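Side-chain contact in Rho guanine nucleotide exchange factor TIAM2 (Mus musculus, PDB 3A8P), which activates the small GTPase Rac1 by stimulating its exchange of GDP for GTP, linking extracellular laminin signals to the cytoskeleton and neurite growth: residues A[135-138]-A[139-143]. Numbering follows the deposited sequence.
Sequences DTVR and LLKSQ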
ATOM      1  N   ASP A 135     -11.367 -16.086  12.369  1.00 41.71           N
ATOM      2  CA  ASP A 135     -10.008 -16.626  12.364  1.00 39.20           C
ATOM      3  C   ASP A 135      -9.227 -15.823  11.310  1.00 37.39           C
ATOM      4  O   ASP A 135      -9.073 -16.261  10.173  1.00 34.44           O
ATOM      5  CB  ASP A 135     -10.029 -18.105  11.982  1.00 36.82           C
ATOM      6  CG  ASP A 135      -8.700 -18.789  12.219  1.00 38.64           C
ATOM      7  OD1 ASP A 135      -7.672 -18.092  12.362  1.00 37.84           O
ATOM      8  OD2 ASP A 135      -8.677 -20.034  12.251  1.00 43.31           O
ATOM      9  N   THR A 136      -8.755 -14.644  11.702  1.00 35.97           N
ATOM     10  CA  THR A 136      -8.022 -13.744  10.814  1.00 35.69           C
ATOM     11  C   THR A 136      -6.819 -14.374  10.116  1.00 35.02           C
ATOM     12  O   THR A 136      -6.674 -14.267   8.903  1.00 34.48           O
ATOM     13  CB  THR A 136      -7.544 -12.499  11.583  1.00 36.18           C
ATOM     14  OG1 THR A 136      -8.632 -11.980  12.360  1.00 33.34           O
ATOM     15  CG2 THR A 136      -7.058 -11.416  10.611  1.00 34.66           C
ATOM     16  N   VAL A 137      -5.956 -15.030  10.886  1.00 35.32           N
ATOM     17  CA  VAL A 137      -4.767 -15.664  10.333  1.00 34.59           C
ATOM     18  C   VAL A 137      -5.085 -16.657   9.220  1.00 36.84           C
ATOM     19  O   VAL A 137      -4.398 -16.694   8.202  1.00 35.66           O
ATOM     20  CB  VAL A 137      -3.968 -16.376  11.445  1.00 34.32           C
ATOM     21  CG1 VAL A 137      -2.883 -17.261  10.841  1.00 27.58           C
ATOM     22  CG2 VAL A 137      -3.352 -15.328  12.373  1.00 32.00           C
ATOM     23  N   ARG A 138      -6.126 -17.462   9.418  1.00 38.53           N
ATOM     24  CA  ARG A 138      -6.528 -18.456   8.426  1.00 38.88           C
ATOM     25  C   ARG A 138      -7.044 -17.787   7.157  1.00 36.20           C
ATOM     26  O   ARG A 138      -6.789 -18.262   6.056  1.00 33.82           O
ATOM     27  CB  ARG A 138      -7.617 -19.366   8.994  1.00 42.62           C
ATOM     28  CG  ARG A 138      -8.020 -20.497   8.069  1.00 45.91           C
ATOM     29  CD  ARG A 138      -9.198 -21.262   8.653  1.00 51.10           C
ATOM     30  NE  ARG A 138      -9.497 -22.479   7.902  1.00 55.00           N
ATOM     31  CZ  ARG A 138     -10.529 -23.278   8.159  1.00 56.64           C
ATOM     32  NH1 ARG A 138     -11.366 -22.991   9.148  1.00 57.30           N
ATOM     33  NH2 ARG A 138     -10.720 -24.370   7.429  1.00 57.70           N
ATOM     34  N   LEU A 139      -7.784 -16.693   7.317  1.00 33.75           N
ATOM     35  CA  LEU A 139      -8.307 -15.967   6.167  1.00 31.92           C
ATOM     36  C   LEU A 139      -7.131 -15.390   5.364  1.00 32.29           C
ATOM     37  O   LEU A 139      -7.091 -15.495   4.140  1.00 32.40           O
ATOM     38  CB  LEU A 139      -9.236 -14.838   6.628  1.00 31.82           C
ATOM     39  CG  LEU A 139      -9.631 -13.804   5.560  1.00 33.36           C
ATOM     40  CD1 LEU A 139     -10.375 -14.487   4.414  1.00 31.43           C
ATOM     41  CD2 LEU A 139     -10.491 -12.719   6.190  1.00 31.77           C
ATOM     42  N   LEU A 140      -6.167 -14.800   6.067  1.00 31.89           N
ATOM     43  CA  LEU A 140      -4.997 -14.211   5.428  1.00 32.44           C
ATOM     44  C   LEU A 140      -4.198 -15.250   4.656  1.00 32.93           C
ATOM     45  O   LEU A 140      -3.780 -15.004   3.522  1.00 31.36           O
ATOM     46  CB  LEU A 140      -4.097 -13.545   6.471  1.00 31.51           C
ATOM     47  CG  LEU A 140      -4.693 -12.351   7.209  1.00 30.69           C
ATOM     48  CD1 LEU A 140      -3.639 -11.774   8.159  1.00 32.64           C
ATOM     49  CD2 LEU A 140      -5.149 -11.301   6.215  1.00 27.15           C
ATOM     50  N   LYS A 141      -3.985 -16.408   5.272  1.00 32.20           N
ATOM     51  CA  LYS A 141      -3.241 -17.475   4.623  1.00 33.63           C
ATOM     52  C   LYS A 141      -4.000 -17.996   3.412  1.00 33.36           C
ATOM     53  O   LYS A 141      -3.408 -18.282   2.367  1.00 34.08           O
ATOM     54  CB  LYS A 141      -2.970 -18.612   5.607  1.00 33.45           C
ATOM     55  CG  LYS A 141      -1.924 -18.254   6.639  1.00 36.91           C
ATOM     56  CD  LYS A 141      -1.584 -19.433   7.528  1.00 37.02           C
ATOM     57  CE  LYS A 141      -0.426 -19.092   8.444  1.00 38.36           C
ATOM     58  NZ  LYS A 141      -0.069 -20.232   9.332  1.00 42.10           N
ATOM     59  N   SER A 142      -5.313 -18.108   3.552  1.00 31.77           N
ATOM     60  CA  SER A 142      -6.143 -18.581   2.458  1.00 33.25           C
ATOM     61  C   SER A 142      -6.022 -17.589   1.298  1.00 33.42           C
ATOM     62  O   SER A 142      -5.941 -17.982   0.137  1.00 33.75           O
ATOM     63  CB  SER A 142      -7.601 -18.689   2.916  1.00 33.74           C
ATOM     64  OG  SER A 142      -8.421 -19.202   1.879  1.00 37.43           O
ATOM     65  N   GLN A 143      -6.003 -16.301   1.623  1.00 33.29           N
ATOM     66  CA  GLN A 143      -5.879 -15.265   0.610  1.00 34.49           C
ATOM     67  C   GLN A 143      -4.546 -15.350  -0.133  1.00 34.28           C
ATOM     68  O   GLN A 143      -4.517 -15.278  -1.362  1.00 33.37           O
ATOM     69  CB  GLN A 143      -6.015 -13.881   1.243  1.00 36.84           C
ATOM     70  CG  GLN A 143      -7.434 -13.481   1.587  1.00 38.19           C
ATOM     71  CD  GLN A 143      -8.284 -13.254   0.358  1.00 40.54           C
ATOM     72  OE1 GLN A 143      -8.695 -14.200  -0.308  1.00 45.21           O
ATOM     73  NE2 GLN A 143      -8.550 -11.994   0.047  1.00 42.75           N
TER
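The N-capped first turns of helix 136-165, the first long helix after the PH fold in the PHCCEx module, run without a break from Asp135–Arg138 into Leu139–Gln143. Asp135 is the N-cap: its OD1 accepts a weak capping bond from Arg138 N, 3.4 Å long, while its backbone O opens the i to i+4 ladder by accepting from Leu139 N at 3.2 Å. The ladder then continues from Thr136 O to Leu140 N (2.9 Å), from Val137 O to Lys141 N and from Arg138 O to Ser142 N (2.9 Å).

Among the side chains, Val137 and Lys141 lie alongside, leaving the helix in a common direction. Val137 turns CG1 anti to its own N (chi1 169°), and this methyl meets the extended Lys141 chain at CE, 3.9 Å away. On the neighbouring side of the helix, Thr136 CG2 touches Leu140 CD1 at 4.2 Å, and Leu140 CG sits 3.2 Å from Thr136 O. Leu140, buried, packs on Met198, Tyr201 and Leu202 of helix 171-206; Thr136 reaches Leu205 there and Ala124 and Ala128 of helix 109-130, which Leu139 meets at Phe127. Arg138 and Lys141 stay exposed: the capped start of an amphipathic helix, its apolar face packed in the antiparallel hairpin of helices 136-165 and 171-206.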